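Local coordinates for protein putative metal-dependent phosphoesterase (Bifidobacterium adolescentis, PDB 3O0F) that hydrolyses phosphate esters at a centre of two irons and one zinc, and probably acts on nucleotides, at residues E81-H86 with D216-A221; E58-S63 with L70-E75; W233-P238 with G266-L271. All blocks are in the same frame, centred on the assembly; numbering follows the deposited sequence.

Contact 1: E81-H86 with D216-A221; sequences EDVSVH and DEQLDA. With FE (Fe (III) ion), chain D.
E81 and Q218 mark the closest backbone approach between 81-86 and 216-221, yet their CA atoms are still 8.9 Å apart, so the helix and the hairpin turn with the first strand residue meet through side chains alone. E81 has phi 53° and psi -122°, the values of the first central residue of a type II' turn, and with D82 it links strands 70-80 and 83-90 as a tight beta hairpin. The turn aims CB of E81 at the helix. From the other direction comes the extended chain of Q218, whose CG is anti to its own carbonyl carbon. Carboxylate and amide lie nearly parallel, their planes 14° apart, with E81 OE1 3.1 Å from Q218 NE2. That pair is close, but its angle is too poor for a hydrogen bond. The amide is instead fixed at its oxygen: Q218 OE1 accepts from the backbone N of S215 and from NH1 of R212, while Q218 NE2 makes a weak bond to D80. V83 adds an apolar flank, its CG2 standing 4.1 Å from Q218 NE2. R212 also forms long, weak ion pairs with E81 and D82, which would be expected to ease the clustering of carboxylates at the turn. At the far end of the strand H86, which does not touch the helix, binds an iron through ND1 at 2.4 Å, along with E75 and H203. In the PHP-domain sheet, strand 83-90 runs between strands 70-80 and 198-201. A loop carrying N210, R212 and L214 borders the contact: V83 touches N210 and R212, and both V85 and L219 touch L214. Beyond, D216 and L219 pack on helix 239-252, where D216 forms a salt bridge with R244.

Contact 2: E58-S63 with L70-E75; sequences EATEAS and LLLGTE. With FE (Fe (III) ion), chain D; FE (Fe (III) ion), chain E.
CD2 of L70 is the methyl that meets helix 58-63 most closely. It lies 3.6 Å from A59 CB and 3.4 Å from the carbonyl O of A59, and so sits against the helix backbone where the side chain is only a methyl. The torsions explain this reach: CG of L70 is anti to the backbone N (chi1 176°), and CD2 in turn continues anti to CA, making it the extended end of the side chain. One helical turn further on, S63 closes over the root of the same leucine, with S63 OG 3.6 Å from L70 CB. L72 supplies the second layer. It crosses T60 at about a right angle, and L72 CD1 and CD2 each stand 3.9 Å from T60 OG1. Neither hydroxyl bonds across the contact: T60 OG1 pairs with the carbonyl of W56 a turn earlier, and S63 OG with that of L68 in the connection to the strand. These bonds fix the two hydroxyls, whose oxygens lie against leucine carbon. Further along the strand, W56 NE1 bonds to G73 O and its side chain touches L72 and T74. The strand then delivers E75, whose extended side chain bridges two irons, E75 OE1 to the iron of chain E at 2.2 Å and OE2 to that of chain D, with a water also shared by the metals. Segment axes 9.1 Å apart and antiparallel at 178° are those of a beta-alpha-beta crossover, here strand 44-47, helix 56-66 and strand 70-80, within the distorted barrel of a PHP domain. I47 of strand 44-47 touches both A59 and L72, and V45 touches L70. Helix 30-39 also borders the helix: P30 touches A59 and V34 touches A62.

Contact 3: W233-P238 with G266-L271; sequences WHRGNP and GKPNGL. With AMP (adenosine monophosphate), chain B; EDO (1,2-ethanediol), chain G; PO4 (phosphate ion), chain F.
R235 lies across N269 where two loops of the PHP barrel meet, one following strand 229-233 and the other strand 255-258. This is the tight part: guanidinium and amide are stacked with planes 24° apart, N269 OD1 above one face toward the rim, and R235 CD 3.5 Å from N269 ND2. Outside bonds set both groups, N269 ND2 to the carbonyl of S260 and R235 NH2 to E273 in a salt bridge. Toward solvent the fit thins, and the P268 ring meets R235 through CG, 3.8 Å from R235 NH1. K267 stays clear of 233-238 and turns to the ligands. Its CG lies 3.5 Å from AMP N7, and its extended chain brings NZ weakly to AMP O2' and, doubtfully close, to a phosphate ion probably from the crystallisation liquor. With an alanine here, AMP would probably lose the weak bond at O2' and the aliphatic cover beside N7. Backbone holds the base as well: AMP N6 donates to G266 O at 2.9 Å. H234 NE2 bonds to OD2 of the iron ligand D261, and within the type I turn 234-237 G236 N donates to H234 ND1 at 2.9 Å, 20° out of the ring plane.

Along the chain contact 2 comes first, then contact 1, then contact 3, without overlap. Contacts 1 and 2 have centres about 28 Å apart on opposite sides of the chain's centre, yet they touch, because strands 70-80 and 83-90 are consecutive neighbours in the seven-stranded sheet and carry E75 and H86 to the same iron. The centre of contact 3 lies about 21 Å from that of contact 1 and about 20 Å from that of contact 2. It belongs to the far part of the sheet, following strands 229-233 and 255-258. Helix packing in contacts 1 and 2 thus lies outside the metal centre that their strands reach, whereas contact 3 supplies G266 and K267 to the AMP pocket, which H86 of contact 1 also lines.

Contact 1: E81-H86 with D216-A221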
loop_
_atom_site.group_PDB
_atom_site.type_symbol
_atom_site.label_atom_id
_atom_site.label_comp_id
_atom_site.label_asym_id
_atom_site.label_seq_id
_atom_site.Cartn_x
_atom_site.Cartn_y
_atom_site.Cartn_z
ATOM N N GLU A 81 -17.657 -6.564 0.928
ATOM C CA GLU A 81 -18.300 -7.879 1.060
ATOM C C GLU A 81 -17.203 -8.838 1.499
ATOM O O GLU A 81 -16.579 -8.564 2.501
ATOM C CB GLU A 81 -19.037 -8.278 -0.224
ATOM C CG GLU A 81 -20.211 -7.285 -0.549
ATOM C CD GLU A 81 -20.612 -7.229 -2.042
ATOM O OE1 GLU A 81 -20.221 -8.141 -2.823
ATOM O OE2 GLU A 81 -21.311 -6.253 -2.435
ATOM N N ASP A 82 -16.910 -9.915 0.785
ATOM C CA ASP A 82 -15.841 -10.826 1.268
ATOM C C ASP A 82 -14.450 -10.586 0.637
ATOM O O ASP A 82 -13.566 -11.439 0.749
ATOM C CB ASP A 82 -16.264 -12.304 1.093
ATOM C CG ASP A 82 -16.538 -12.675 -0.370
ATOM O OD1 ASP A 82 -17.069 -11.820 -1.130
ATOM O OD2 ASP A 82 -16.228 -13.823 -0.760
ATOM N N VAL A 83 -14.249 -9.443 -0.014
ATOM C CA VAL A 83 -13.050 -9.211 -0.800
ATOM C C VAL A 83 -12.123 -8.238 -0.048
ATOM O O VAL A 83 -12.537 -7.138 0.294
ATOM C CB VAL A 83 -13.383 -8.619 -2.203
ATOM C CG1 VAL A 83 -12.131 -8.494 -3.047
ATOM C CG2 VAL A 83 -14.474 -9.427 -2.950
ATOM N N SER A 84 -10.898 -8.659 0.215
ATOM C CA SER A 84 -9.846 -7.730 0.668
ATOM C C SER A 84 -9.522 -6.714 -0.436
ATOM O O SER A 84 -9.252 -7.090 -1.574
ATOM C CB SER A 84 -8.571 -8.495 1.075
ATOM O OG SER A 84 -7.459 -7.618 1.246
ATOM N N VAL A 85 -9.530 -5.428 -0.095
ATOM C CA VAL A 85 -9.281 -4.352 -1.053
ATOM C C VAL A 85 -8.270 -3.396 -0.414
ATOM O O VAL A 85 -8.434 -2.980 0.733
ATOM C CB VAL A 85 -10.560 -3.528 -1.365
ATOM C CG1 VAL A 85 -10.266 -2.427 -2.396
ATOM C CG2 VAL A 85 -11.715 -4.414 -1.856
ATOM N N HIS A 86 -7.231 -3.058 -1.155
ATOM C CA HIS A 86 -6.293 -2.041 -0.756
ATOM C C HIS A 86 -6.558 -0.779 -1.592
ATOM O O HIS A 86 -6.715 -0.854 -2.821
ATOM C CB HIS A 86 -4.871 -2.582 -0.945
ATOM C CG HIS A 86 -4.480 -3.603 0.089
ATOM N ND1 HIS A 86 -3.180 -4.010 0.287
ATOM C CD2 HIS A 86 -5.220 -4.264 1.015
ATOM C CE1 HIS A 86 -3.136 -4.896 1.267
ATOM N NE2 HIS A 86 -4.361 -5.066 1.729
ATOM N N ASP A 216 -17.535 -5.887 -11.338
ATOM C CA ASP A 216 -17.895 -4.603 -11.957
ATOM C C ASP A 216 -18.903 -3.818 -11.120
ATOM O O ASP A 216 -18.812 -2.590 -11.050
ATOM C CB ASP A 216 -18.517 -4.796 -13.347
ATOM C CG ASP A 216 -17.519 -5.392 -14.385
ATOM O OD1 ASP A 216 -16.359 -5.664 -14.022
ATOM O OD2 ASP A 216 -17.897 -5.558 -15.570
ATOM N N GLU A 217 -19.895 -4.513 -10.569
ATOM C CA GLU A 217 -20.908 -3.889 -9.697
ATOM C C GLU A 217 -20.278 -3.260 -8.447
ATOM O O GLU A 217 -20.630 -2.150 -8.090
ATOM C CB GLU A 217 -22.058 -4.877 -9.320
ATOM C CG GLU A 217 -22.961 -5.211 -10.531
ATOM C CD GLU A 217 -24.428 -5.709 -10.244
ATOM O OE1 GLU A 217 -24.660 -6.909 -9.915
ATOM O OE2 GLU A 217 -25.361 -4.895 -10.458
ATOM N N GLN A 218 -19.341 -3.951 -7.800
ATOM C CA GLN A 218 -18.653 -3.386 -6.632
ATOM C C GLN A 218 -17.805 -2.189 -7.038
ATOM O O GLN A 218 -17.715 -1.211 -6.291
ATOM C CB GLN A 218 -17.785 -4.418 -5.910
ATOM C CG GLN A 218 -18.566 -5.620 -5.317
ATOM C CD GLN A 218 -17.633 -6.688 -4.792
ATOM O OE1 GLN A 218 -17.018 -7.429 -5.574
ATOM N NE2 GLN A 218 -17.528 -6.799 -3.442
ATOM N N LEU A 219 -17.175 -2.259 -8.214
ATOM C CA LEU A 219 -16.419 -1.130 -8.707
ATOM C C LEU A 219 -17.341 0.036 -9.005
ATOM O O LEU A 219 -16.981 1.171 -8.701
ATOM C CB LEU A 219 -15.543 -1.479 -9.933
ATOM C CG LEU A 219 -14.302 -2.327 -9.590
ATOM C CD1 LEU A 219 -13.565 -2.799 -10.831
ATOM C CD2 LEU A 219 -13.355 -1.552 -8.658
ATOM N N ASP A 220 -18.535 -0.235 -9.564
ATOM C CA ASP A 220 -19.481 0.822 -9.888
ATOM C C ASP A 220 -19.933 1.554 -8.645
ATOM O O ASP A 220 -19.967 2.767 -8.667
ATOM C CB ASP A 220 -20.695 0.312 -10.648
ATOM C CG ASP A 220 -20.371 -0.035 -12.102
ATOM O OD1 ASP A 220 -19.354 0.459 -12.647
ATOM O OD2 ASP A 220 -21.146 -0.809 -12.699
ATOM N N ALA A 221 -20.194 0.818 -7.569
ATOM C CA ALA A 221 -20.610 1.402 -6.294
ATOM C C ALA A 221 -19.510 2.248 -5.649
ATOM O O ALA A 221 -19.778 3.323 -5.055
ATOM C CB ALA A 221 -21.111 0.330 -5.360
HETATM FE FE FE D . -1.584 -3.879 -1.544
HETATM O O HOH W 1 -0.017 -3.242 -2.626
#

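Contact 2: E58-S63 with L70-E75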
loop_
_atom_site.group_PDB
_atom_site.type_symbol
_atom_site.label_atom_id
_atom_site.label_comp_id
_atom_site.label_asym_id
_atom_site.label_seq_id
_atom_site.Cartn_x
_atom_site.Cartn_y
_atom_site.Cartn_z
ATOM N N GLU A 58 9.644 12.736 6.837
ATOM C CA GLU A 58 10.911 12.226 6.282
ATOM C C GLU A 58 10.954 12.229 4.747
ATOM O O GLU A 58 11.964 12.640 4.153
ATOM C CB GLU A 58 11.225 10.830 6.823
ATOM C CG GLU A 58 11.677 10.900 8.276
ATOM C CD GLU A 58 12.308 9.614 8.789
ATOM O OE1 GLU A 58 12.659 8.712 7.976
ATOM O OE2 GLU A 58 12.464 9.516 10.033
ATOM N N ALA A 59 9.884 11.766 4.108
ATOM C CA ALA A 59 9.834 11.746 2.638
ATOM C C ALA A 59 9.923 13.170 2.076
ATOM O O ALA A 59 10.616 13.427 1.107
ATOM C CB ALA A 59 8.522 11.041 2.135
ATOM N N THR A 60 9.191 14.101 2.678
ATOM C CA THR A 60 9.205 15.489 2.189
ATOM C C THR A 60 10.614 16.079 2.284
ATOM O O THR A 60 11.115 16.704 1.333
ATOM C CB THR A 60 8.172 16.357 2.953
ATOM O OG1 THR A 60 6.873 15.798 2.746
ATOM C CG2 THR A 60 8.175 17.815 2.437
ATOM N N GLU A 61 11.245 15.879 3.430
ATOM C CA GLU A 61 12.598 16.391 3.645
ATOM C C GLU A 61 13.566 15.840 2.597
ATOM O O GLU A 61 14.372 16.571 2.026
ATOM C CB GLU A 61 13.090 16.060 5.057
ATOM C CG GLU A 61 12.306 16.801 6.167
ATOM C CD GLU A 61 12.635 16.279 7.576
ATOM O OE1 GLU A 61 13.613 16.781 8.179
ATOM O OE2 GLU A 61 11.927 15.375 8.084
ATOM N N ALA A 62 13.494 14.536 2.374
ATOM C CA ALA A 62 14.343 13.859 1.392
ATOM C C ALA A 62 14.125 14.456 0.003
ATOM O O ALA A 62 15.076 14.740 -0.751
ATOM C CB ALA A 62 14.061 12.345 1.412
ATOM N N SER A 63 12.853 14.614 -0.353
ATOM C CA SER A 63 12.459 15.121 -1.658
ATOM C C SER A 63 13.052 16.480 -1.897
ATOM O O SER A 63 13.491 16.796 -3.004
ATOM C CB SER A 63 10.932 15.277 -1.691
ATOM O OG SER A 63 10.532 16.009 -2.824
ATOM N N LEU A 70 7.651 14.580 -5.127
ATOM C CA LEU A 70 7.080 13.559 -4.254
ATOM C C LEU A 70 5.565 13.667 -4.159
ATOM O O LEU A 70 5.038 14.757 -3.967
ATOM C CB LEU A 70 7.654 13.774 -2.878
ATOM C CG LEU A 70 7.147 12.890 -1.757
ATOM C CD1 LEU A 70 7.709 11.495 -1.999
ATOM C CD2 LEU A 70 7.603 13.436 -0.433
ATOM N N LEU A 71 4.860 12.538 -4.233
ATOM C CA LEU A 71 3.441 12.475 -3.874
ATOM C C LEU A 71 3.311 11.849 -2.490
ATOM O O LEU A 71 4.010 10.866 -2.155
ATOM C CB LEU A 71 2.687 11.665 -4.966
ATOM C CG LEU A 71 1.320 11.907 -5.557
ATOM C CD1 LEU A 71 1.200 13.319 -6.106
ATOM C CD2 LEU A 71 1.042 10.826 -6.658
ATOM N N LEU A 72 2.476 12.442 -1.646
ATOM C CA LEU A 72 2.254 11.942 -0.309
ATOM C C LEU A 72 1.036 11.016 -0.308
ATOM O O LEU A 72 -0.055 11.418 -0.701
ATOM C CB LEU A 72 2.094 13.069 0.719
ATOM C CG LEU A 72 3.405 13.869 0.979
ATOM C CD1 LEU A 72 3.198 15.127 1.812
ATOM C CD2 LEU A 72 4.522 12.969 1.571
ATOM N N GLY A 73 1.241 9.764 0.108
ATOM C CA GLY A 73 0.192 8.775 0.002
ATOM C C GLY A 73 0.162 7.753 1.119
ATOM O O GLY A 73 1.016 7.717 1.999
ATOM N N THR A 74 -0.863 6.924 1.085
ATOM C CA THR A 74 -1.074 5.896 2.118
ATOM C C THR A 74 -1.799 4.741 1.446
ATOM O O THR A 74 -2.682 4.973 0.622
ATOM C CB THR A 74 -1.960 6.407 3.245
ATOM O OG1 THR A 74 -1.316 7.461 3.947
ATOM C CG2 THR A 74 -2.308 5.260 4.235
ATOM N N GLU A 75 -1.466 3.499 1.776
ATOM C CA GLU A 75 -2.243 2.365 1.277
ATOM C C GLU A 75 -3.162 1.922 2.418
ATOM O O GLU A 75 -2.721 1.518 3.491
ATOM C CB GLU A 75 -1.346 1.208 0.800
ATOM C CG GLU A 75 -2.179 0.076 0.304
ATOM C CD GLU A 75 -1.404 -1.001 -0.458
ATOM O OE1 GLU A 75 -0.207 -0.980 -0.410
ATOM O OE2 GLU A 75 -2.031 -1.805 -1.183
HETATM FE FE FE D . -1.584 -3.879 -1.544
HETATM FE FE FE E . 1.276 -1.936 -1.647
HETATM O O HOH W 1 -0.017 -3.242 -2.626
#

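Contact 3: W233-P238 with G266-L271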
loop_
_atom_site.group_PDB
_atom_site.type_symbol
_atom_site.label_atom_id
_atom_site.label_comp_id
_atom_site.label_asym_id
_atom_site.label_seq_id
_atom_site.Cartn_x
_atom_site.Cartn_y
_atom_site.Cartn_z
ATOM N N TRP A 233 -1.253 -0.671 -14.008
ATOM C CA TRP A 233 0.094 -1.123 -14.336
ATOM C C TRP A 233 0.748 -1.616 -13.051
ATOM O O TRP A 233 1.347 -0.842 -12.296
ATOM C CB TRP A 233 0.895 -0.025 -14.999
ATOM C CG TRP A 233 0.112 0.792 -16.008
ATOM C CD1 TRP A 233 -0.103 2.123 -15.975
ATOM C CD2 TRP A 233 -0.515 0.305 -17.194
ATOM N NE1 TRP A 233 -0.825 2.513 -17.092
ATOM C CE2 TRP A 233 -1.101 1.408 -17.845
ATOM C CE3 TRP A 233 -0.623 -0.967 -17.783
ATOM C CZ2 TRP A 233 -1.809 1.283 -19.056
ATOM C CZ3 TRP A 233 -1.319 -1.100 -18.984
ATOM C CH2 TRP A 233 -1.901 0.027 -19.608
ATOM N N HIS A 234 0.608 -2.921 -12.807
ATOM C CA HIS A 234 1.046 -3.545 -11.561
ATOM C C HIS A 234 1.298 -5.008 -11.874
ATOM O O HIS A 234 0.533 -5.635 -12.598
ATOM C CB HIS A 234 -0.015 -3.400 -10.485
ATOM C CG HIS A 234 0.393 -3.903 -9.122
ATOM N ND1 HIS A 234 0.392 -5.236 -8.788
ATOM C CD2 HIS A 234 0.748 -3.238 -7.994
ATOM C CE1 HIS A 234 0.781 -5.381 -7.535
ATOM N NE2 HIS A 234 0.984 -4.183 -7.022
ATOM N N ARG A 235 2.374 -5.552 -11.333
ATOM C CA ARG A 235 2.759 -6.939 -11.646
ATOM C C ARG A 235 1.699 -7.976 -11.245
ATOM O O ARG A 235 1.655 -9.036 -11.856
ATOM C CB ARG A 235 4.106 -7.299 -11.007
ATOM C CG ARG A 235 4.102 -7.435 -9.460
ATOM C CD ARG A 235 5.241 -8.325 -8.998
ATOM N NE ARG A 235 6.547 -7.840 -9.478
ATOM C CZ ARG A 235 7.658 -8.577 -9.544
ATOM N NH1 ARG A 235 7.685 -9.844 -9.162
ATOM N NH2 ARG A 235 8.757 -8.030 -9.977
ATOM N N GLY A 236 0.843 -7.662 -10.279
ATOM C CA GLY A 236 -0.286 -8.525 -9.888
ATOM C C GLY A 236 -1.532 -8.546 -10.794
ATOM O O GLY A 236 -2.430 -9.407 -10.623
ATOM N N ASN A 237 -1.618 -7.609 -11.742
ATOM C CA ASN A 237 -2.721 -7.602 -12.718
ATOM C C ASN A 237 -2.343 -8.315 -14.033
ATOM O O ASN A 237 -1.616 -7.757 -14.859
ATOM C CB ASN A 237 -3.160 -6.153 -13.048
ATOM C CG ASN A 237 -3.830 -5.412 -11.884
ATOM O OD1 ASN A 237 -4.479 -6.001 -10.989
ATOM N ND2 ASN A 237 -3.713 -4.059 -11.919
ATOM N N PRO A 238 -2.915 -9.515 -14.296
ATOM C CA PRO A 238 -2.740 -10.139 -15.612
ATOM C C PRO A 238 -3.368 -9.367 -16.782
ATOM O O PRO A 238 -4.212 -8.498 -16.563
ATOM C CB PRO A 238 -3.419 -11.510 -15.485
ATOM C CG PRO A 238 -3.945 -11.595 -14.091
ATOM C CD PRO A 238 -3.863 -10.258 -13.448
ATOM N N GLY A 266 12.127 -6.659 0.890
ATOM C CA GLY A 266 10.990 -7.473 1.349
ATOM C C GLY A 266 10.213 -8.203 0.263
ATOM O O GLY A 266 9.426 -9.096 0.541
ATOM N N LYS A 267 10.413 -7.812 -0.982
ATOM C CA LYS A 267 9.735 -8.423 -2.108
ATOM C C LYS A 267 10.670 -8.382 -3.308
ATOM O O LYS A 267 11.586 -7.599 -3.337
ATOM C CB LYS A 267 8.458 -7.637 -2.463
ATOM C CG LYS A 267 7.221 -7.903 -1.611
ATOM C CD LYS A 267 6.017 -7.243 -2.273
ATOM C CE LYS A 267 4.717 -7.363 -1.506
ATOM N NZ LYS A 267 3.649 -6.721 -2.324
ATOM N N PRO A 268 10.410 -9.206 -4.325
ATOM C CA PRO A 268 11.174 -9.097 -5.564
ATOM C C PRO A 268 10.870 -7.830 -6.398
ATOM O O PRO A 268 11.679 -7.479 -7.275
ATOM C CB PRO A 268 10.744 -10.347 -6.325
ATOM C CG PRO A 268 9.367 -10.607 -5.846
ATOM C CD PRO A 268 9.342 -10.222 -4.422
ATOM N N ASN A 269 9.759 -7.140 -6.116
ATOM C CA ASN A 269 9.302 -5.948 -6.916
ATOM C C ASN A 269 10.412 -4.882 -7.012
ATOM O O ASN A 269 10.958 -4.435 -5.992
ATOM C CB ASN A 269 8.029 -5.332 -6.288
ATOM C CG ASN A 269 6.902 -6.292 -6.244
ATOM O OD1 ASN A 269 7.114 -7.468 -5.914
ATOM N ND2 ASN A 269 5.707 -5.851 -6.587
ATOM N N GLY A 270 10.787 -4.533 -8.237
ATOM C CA GLY A 270 11.792 -3.505 -8.490
ATOM C C GLY A 270 11.237 -2.100 -8.509
ATOM O O GLY A 270 10.191 -1.845 -9.101
ATOM N N LEU A 271 11.968 -1.176 -7.884
ATOM C CA LEU A 271 11.563 0.207 -7.810
ATOM C C LEU A 271 11.464 0.651 -9.234
ATOM O O LEU A 271 12.352 0.357 -10.031
ATOM C CB LEU A 271 12.589 1.077 -7.069
ATOM C CG LEU A 271 12.264 2.560 -6.789
ATOM C CD1 LEU A 271 10.963 2.719 -6.037
ATOM C CD2 LEU A 271 13.445 3.157 -5.956
HETATM P P AMP B . -1.440 -8.287 6.507
HETATM O O1P AMP B . -2.080 -7.049 5.997
HETATM O O2P AMP B . -0.848 -8.025 7.868
HETATM O O3P AMP B . -2.315 -9.540 6.437
HETATM O "O5'" AMP B . -0.185 -8.573 5.547
HETATM C "C5'" AMP B . -0.394 -8.938 4.205
HETATM C "C4'" AMP B . 0.490 -8.058 3.376
HETATM O "O4'" AMP B . 1.879 -8.486 3.395
HETATM C "C3'" AMP B . 0.032 -8.051 1.921
HETATM O "O3'" AMP B . -0.580 -6.798 1.643
HETATM C "C2'" AMP B . 1.389 -8.137 1.244
HETATM O "O2'" AMP B . 1.589 -8.105 -0.169
HETATM C "C1'" AMP B . 2.478 -7.849 2.268
HETATM N N9 AMP B . 3.791 -8.405 1.891
HETATM C C8 AMP B . 4.957 -7.784 2.077
HETATM N N7 AMP B . 5.974 -8.555 1.638
HETATM C C5 AMP B . 5.453 -9.696 1.159
HETATM C C6 AMP B . 5.972 -10.930 0.545
HETATM N N6 AMP B . 7.315 -11.118 0.334
HETATM N N1 AMP B . 5.066 -11.874 0.218
HETATM C C2 AMP B . 3.742 -11.739 0.410
HETATM N N3 AMP B . 3.205 -10.639 0.956
HETATM C C4 AMP B . 3.998 -9.600 1.333
HETATM C C1 EDO G . 15.359 -1.096 -6.423
HETATM O O1 EDO G . 14.291 -2.097 -6.518
HETATM C C2 EDO G . 16.436 -1.417 -5.385
HETATM O O2 EDO G . 15.994 -1.167 -4.023
HETATM P P PO4 F . 1.299 -4.870 -0.098
HETATM O O1 PO4 F . 1.719 -5.957 -1.070
HETATM O O2 PO4 F . -0.213 -4.944 0.016
HETATM O O3 PO4 F . 2.115 -4.892 1.218
HETATM O O4 PO4 F . 1.690 -3.519 -0.565
#